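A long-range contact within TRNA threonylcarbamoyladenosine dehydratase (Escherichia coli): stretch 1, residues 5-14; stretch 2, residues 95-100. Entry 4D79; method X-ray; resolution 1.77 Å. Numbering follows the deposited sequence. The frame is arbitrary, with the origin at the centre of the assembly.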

ATOM      1  N   ILE B   5     -17.294  -7.028 -20.321  1.00 20.17           N
ATOM      2  CA  ILE B   5     -17.445  -6.458 -18.978  1.00 18.85           C
ATOM      3  C   ILE B   5     -18.904  -6.585 -18.549  1.00 22.96           C
ATOM      4  O   ILE B   5     -19.810  -6.144 -19.260  1.00 22.11           O
ATOM      5  N   SER B   6     -19.137  -7.303 -17.449  1.00 20.41           N
ATOM      6  CA  SER B   6     -20.472  -7.525 -16.906  1.00 19.24           C
ATOM      7  C   SER B   6     -20.976  -6.327 -16.080  1.00 23.17           C
ATOM      8  O   SER B   6     -20.235  -5.409 -15.695  1.00 20.13           O
ATOM      9  N   ASP B   7     -22.268  -6.374 -15.760  1.00 23.87           N
ATOM     10  CA  ASP B   7     -22.809  -5.363 -14.863  1.00 17.25           C
ATOM     11  C   ASP B   7     -22.159  -5.462 -13.497  1.00 26.73           C
ATOM     12  O   ASP B   7     -21.857  -4.442 -12.887  1.00 19.91           O
ATOM     13  N   ALA B   8     -21.885  -6.681 -13.029  1.00 21.15           N
ATOM     14  CA  ALA B   8     -21.182  -6.855 -11.756  1.00 22.39           C
ATOM     15  C   ALA B   8     -19.778  -6.253 -11.787  1.00 21.63           C
ATOM     16  O   ALA B   8     -19.346  -5.632 -10.813  1.00 20.18           O
ATOM     17  N   TRP B   9     -19.044  -6.468 -12.880  1.00 15.51           N
ATOM     18  CA  TRP B   9     -17.741  -5.853 -13.068  1.00 20.69           C
ATOM     19  C   TRP B   9     -17.830  -4.338 -12.988  1.00 21.07           C
ATOM     20  O   TRP B   9     -16.962  -3.683 -12.383  1.00 16.99           O
ATOM     21  N   ARG B  10     -18.837  -3.744 -13.632  1.00 19.84           N
ATOM     22  CA  ARG B  10     -18.970  -2.295 -13.520  1.00 21.60           C
ATOM     23  C   ARG B  10     -19.312  -1.853 -12.094  1.00 21.01           C
ATOM     24  O   ARG B  10     -18.970  -0.735 -11.709  1.00 22.87           O
ATOM     25  N   GLN B  11     -20.001  -2.676 -11.304  1.00 18.21           N
ATOM     26  CA  GLN B  11     -20.230  -2.287  -9.910  1.00 22.32           C
ATOM     27  C   GLN B  11     -18.919  -2.314  -9.133  1.00 25.01           C
ATOM     28  O   GLN B  11     -18.655  -1.438  -8.301  1.00 23.33           O
ATOM     29  N   ARG B  12     -18.112  -3.349  -9.355  1.00 19.99           N
ATOM     30  CA  ARG B  12     -16.836  -3.469  -8.645  1.00 17.35           C
ATOM     31  C   ARG B  12     -15.872  -2.367  -9.060  1.00 17.63           C
ATOM     32  O   ARG B  12     -15.148  -1.826  -8.218  1.00 19.71           O
ATOM     33  N   PHE B  13     -15.861  -2.001 -10.355  1.00 20.17           N
ATOM     34  CA  PHE B  13     -14.780  -1.175 -10.899  1.00 15.35           C
ATOM     35  C   PHE B  13     -15.272   0.123 -11.525  1.00 14.11           C
ATOM     36  O   PHE B  13     -14.520   0.793 -12.229  1.00 19.30           O
ATOM     37  N   GLY B  14     -16.478   0.575 -11.156  1.00 18.10           N
ATOM     38  CA  GLY B  14     -16.947   1.879 -11.618  1.00 21.36           C
ATOM     39  C   GLY B  14     -15.995   3.007 -11.261  1.00 16.22           C
ATOM     40  O   GLY B  14     -15.760   3.912 -12.065  1.00 21.02           O
ATOM     41  N   GLN B  95     -12.009 -13.819  -4.722  1.00 21.64           N
ATOM     42  CA  GLN B  95     -12.968 -13.140  -3.851  1.00 22.66           C
ATOM     43  C   GLN B  95     -13.093 -11.665  -4.190  1.00 23.35           C
ATOM     44  O   GLN B  95     -14.171 -11.080  -4.020  1.00 25.45           O
ATOM     45  N   ILE B  96     -12.015 -11.064  -4.682  1.00 18.12           N
ATOM     46  CA  ILE B  96     -12.052  -9.673  -5.096  1.00 16.37           C
ATOM     47  C   ILE B  96     -12.862  -9.532  -6.368  1.00 21.28           C
ATOM     48  O   ILE B  96     -13.764  -8.691  -6.459  1.00 20.51           O
ATOM     49  N   ASN B  97     -12.533 -10.341  -7.369  1.00 20.19           N
ATOM     50  CA  ASN B  97     -13.197 -10.313  -8.666  1.00 21.25           C
ATOM     51  C   ASN B  97     -13.381 -11.747  -9.138  1.00 18.98           C
ATOM     52  O   ASN B  97     -12.431 -12.370  -9.645  1.00 21.03           O
ATOM     53  N   PRO B  98     -14.566 -12.331  -8.913  1.00 19.18           N
ATOM     54  CA  PRO B  98     -14.826 -13.718  -9.335  1.00 24.50           C
ATOM     55  C   PRO B  98     -14.735 -13.941 -10.844  1.00 24.66           C
ATOM     56  O   PRO B  98     -14.712 -15.093 -11.282  1.00 23.88           O
ATOM     57  N   GLU B  99     -14.697 -12.885 -11.638  1.00 23.15           N
ATOM     58  CA  GLU B  99     -14.581 -12.983 -13.081  1.00 28.58           C
ATOM     59  C   GLU B  99     -13.146 -12.800 -13.574  1.00 27.49           C
ATOM     60  O   GLU B  99     -12.893 -12.914 -14.785  1.00 24.06           O
ATOM     61  N   CYS B 100     -12.205 -12.572 -12.669  1.00 21.98           N
ATOM     62  CA  CYS B 100     -10.796 -12.494 -13.053  1.00 19.33           C
ATOM     63  C   CYS B 100     -10.268 -13.898 -13.354  1.00 28.63           C
ATOM     64  O   CYS B 100     -10.536 -14.849 -12.620  1.00 28.31           O
TER

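The start of a helix leaves backbone NH groups without partners, and a capping side chain that answers them can at the same time tie the helix to a distant part of the chain. The contact between residues 5-14 and 95-100 of this dehydratase is a compact example. Ile 5 directs its CA-to-CB bond away from the other stretch and takes no part. Ser 6, at the N-cap, points toward it with chi1 in the p well, which places OG within 2.9 Å of Trp 9 N, a nearly straight capping bond. The same hydroxyl donates to Glu 99, with Ser 6 OG and Glu 99 OE1 only 2.6 Å apart, so a single oxygen accepts from its own helix and donates across the contact.

Asp 7 faces away and instead forms a salt bridge with Arg 10 along the outer side of the helix, OD1 of Asp 7 lying 2.6 Å from NH2 of Arg 10. Ala 8 adds little beyond a methyl near the Glu 99 carboxylate.

The CA-to-CB bond of Trp 9 points sideways to the second stretch, but its t rotamer brings the end of the indole nearer. Asn 97 ND2 lies over one face of the ring, 3.4 Å from Trp 9 CZ3, while Glu 99 CB approaches the ring edge, 3.7 Å from the same CZ3. Asn 97, itself t, is held in place from within its own stretch: its OD1 accepts from Glu 99 N at 3.0 Å, inside the type I turn that runs from Asn 97 to Cys 100.

Arg 12, one helical turn beyond Ala 8, points toward the second stretch and extends through m, t and t rotamers. Pro 98 CD packs over one face of its guanidinium, 3.5 Å from Arg 12 CZ. Its charge meets Glu 99 less directly, since Arg 12 NH1 and Glu 99 OE1 are 4.4 Å apart, beyond a salt bridge. Water 1 spans that gap, accepting from Arg 12 NH1 at 2.7 Å and donating to Glu 99 OE1 at 2.7 Å and Asn 97 OD1 at 2.9 Å. Water 2 accepts from Arg 12 NE at 3.1 Å and donates to Ile 96 O at 2.8 Å, linking the side chain to the backbone where the second helix ends.

Phe 13, in the m rotamer, is buried and presents its ring edge to Asn 97, Phe 13 CE2 lying 3.5 Å from Asn 97 ND2. The Asn 97 amide thus meets two aromatic rings, one by its face and one by its edge.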

ATOM      1  CB  ILE B   5     -16.958  -4.996 -18.957  1.00 22.72           C
ATOM      2  CG1 ILE B   5     -15.444  -4.993 -19.063  1.00 23.05           C
ATOM      3  CG2 ILE B   5     -17.407  -4.226 -17.673  1.00 20.07           C
ATOM      4  CD1 ILE B   5     -14.806  -3.655 -19.285  1.00 21.72           C
ATOM      5  CB  SER B   6     -20.499  -8.772 -16.031  1.00 21.26           C
ATOM      6  OG  SER B   6     -19.762  -8.543 -14.827  1.00 22.19           O
ATOM      7  CB  ASP B   7     -24.326  -5.517 -14.725  1.00 19.09           C
ATOM      8  CG  ASP B   7     -25.102  -4.992 -15.944  1.00 27.16           C
ATOM      9  OD1 ASP B   7     -24.561  -4.214 -16.763  1.00 28.50           O
ATOM     10  OD2 ASP B   7     -26.293  -5.336 -16.050  1.00 27.75           O
ATOM     11  CB  ALA B   8     -21.122  -8.330 -11.388  1.00 24.15           C
ATOM     12  CB  TRP B   9     -17.201  -6.296 -14.415  1.00 17.87           C
ATOM     13  CG  TRP B   9     -15.744  -6.049 -14.691  1.00 15.59           C
ATOM     14  CD1 TRP B   9     -15.127  -4.860 -14.816  1.00 20.40           C
ATOM     15  CD2 TRP B   9     -14.764  -7.046 -14.916  1.00 17.41           C
ATOM     16  NE1 TRP B   9     -13.803  -5.048 -15.104  1.00 18.04           N
ATOM     17  CE2 TRP B   9     -13.555  -6.390 -15.170  1.00 16.69           C
ATOM     18  CE3 TRP B   9     -14.793  -8.445 -14.942  1.00 21.37           C
ATOM     19  CZ2 TRP B   9     -12.373  -7.081 -15.427  1.00 22.00           C
ATOM     20  CZ3 TRP B   9     -13.637  -9.126 -15.213  1.00 28.02           C
ATOM     21  CH2 TRP B   9     -12.441  -8.448 -15.459  1.00 24.21           C
ATOM     22  CB  ARG B  10     -19.993  -1.749 -14.506  1.00 21.54           C
ATOM     23  CG  ARG B  10     -19.431  -1.445 -15.888  1.00 23.77           C
ATOM     24  CD  ARG B  10     -20.474  -0.702 -16.744  1.00 25.16           C
ATOM     25  NE  ARG B  10     -21.553  -1.612 -17.001  1.00 45.57           N
ATOM     26  CZ  ARG B  10     -21.568  -2.488 -17.995  1.00 59.03           C
ATOM     27  NH1 ARG B  10     -20.582  -2.561 -18.880  1.00 31.67           N
ATOM     28  NH2 ARG B  10     -22.592  -3.288 -18.102  1.00 35.99           N
ATOM     29  CB  GLN B  11     -21.239  -3.223  -9.248  1.00 19.38           C
ATOM     30  CG  GLN B  11     -22.688  -3.008  -9.736  1.00 28.42           C
ATOM     31  CD  GLN B  11     -23.117  -1.570  -9.646  1.00108.74           C
ATOM     32  OE1 GLN B  11     -23.238  -0.876 -10.661  1.00 41.89           O
ATOM     33  NE2 GLN B  11     -23.318  -1.099  -8.429  1.00 39.82           N
ATOM     34  CB  ARG B  12     -16.229  -4.839  -8.898  1.00 15.84           C
ATOM     35  CG  ARG B  12     -17.002  -5.976  -8.293  1.00 19.10           C
ATOM     36  CD  ARG B  12     -16.292  -7.314  -8.468  1.00 25.63           C
ATOM     37  NE  ARG B  12     -17.002  -8.295  -7.663  1.00 29.46           N
ATOM     38  CZ  ARG B  12     -17.923  -9.135  -8.106  1.00 31.93           C
ATOM     39  NH1 ARG B  12     -18.195  -9.256  -9.405  1.00 30.62           N
ATOM     40  NH2 ARG B  12     -18.498  -9.946  -7.243  1.00 34.29           N
ATOM     41  CB  PHE B  13     -13.937  -2.010 -11.865  1.00 19.48           C
ATOM     42  CG  PHE B  13     -13.349  -3.213 -11.203  1.00 15.26           C
ATOM     43  CD1 PHE B  13     -12.415  -3.068 -10.171  1.00 20.33           C
ATOM     44  CD2 PHE B  13     -13.732  -4.479 -11.565  1.00 16.46           C
ATOM     45  CE1 PHE B  13     -11.887  -4.186  -9.537  1.00 17.14           C
ATOM     46  CE2 PHE B  13     -13.207  -5.587 -10.938  1.00 20.10           C
ATOM     47  CZ  PHE B  13     -12.304  -5.439  -9.903  1.00 19.32           C
ATOM     48  CB  GLN B  95     -12.553 -13.309  -2.383  1.00 23.63           C
ATOM     49  CG  GLN B  95     -12.930 -14.663  -1.861  1.00 28.82           C
ATOM     50  CD  GLN B  95     -14.390 -14.679  -1.422  1.00 39.81           C
ATOM     51  OE1 GLN B  95     -14.862 -13.774  -0.709  1.00 37.83           O
ATOM     52  NE2 GLN B  95     -15.118 -15.670  -1.878  1.00 40.27           N
ATOM     53  CB  ILE B  96     -10.634  -9.121  -5.276  1.00 16.76           C
ATOM     54  CG1 ILE B  96      -9.952  -8.986  -3.883  1.00 19.65           C
ATOM     55  CG2 ILE B  96     -10.673  -7.754  -5.980  1.00 19.63           C
ATOM     56  CD1 ILE B  96      -8.487  -8.601  -3.946  1.00 20.37           C
ATOM     57  CB  ASN B  97     -12.411  -9.498  -9.682  1.00 21.63           C
ATOM     58  CG  ASN B  97     -13.124  -9.467 -11.008  1.00 21.91           C
ATOM     59  OD1 ASN B  97     -14.216 -10.015 -11.127  1.00 19.02           O
ATOM     60  ND2 ASN B  97     -12.530  -8.854 -11.986  1.00 17.23           N
ATOM     61  CB  PRO B  98     -16.252 -13.973  -8.824  1.00 30.26           C
ATOM     62  CG  PRO B  98     -16.470 -12.981  -7.762  1.00 34.14           C
ATOM     63  CD  PRO B  98     -15.680 -11.763  -8.141  1.00 22.93           C
ATOM     64  CB  GLU B  99     -15.502 -11.948 -13.742  1.00 22.24           C
ATOM     65  CG  GLU B  99     -16.969 -12.265 -13.475  1.00 31.46           C
ATOM     66  CD  GLU B  99     -17.922 -11.316 -14.170  1.00 38.26           C
ATOM     67  OE1 GLU B  99     -17.995 -10.157 -13.740  1.00 26.06           O
ATOM     68  OE2 GLU B  99     -18.606 -11.728 -15.130  1.00 67.81           O
ATOM     69  CB  CYS B 100      -9.979 -11.846 -11.940  1.00 23.66           C
ATOM     70  SG  CYS B 100      -8.185 -11.689 -12.313  1.00 22.45           S
TER
HETATM   71  O   HOH W   1     -16.824  -8.903 -11.687  1.00 27.96           O
HETATM   72  O   HOH W   2     -15.875  -7.821  -4.795  1.00 32.72           O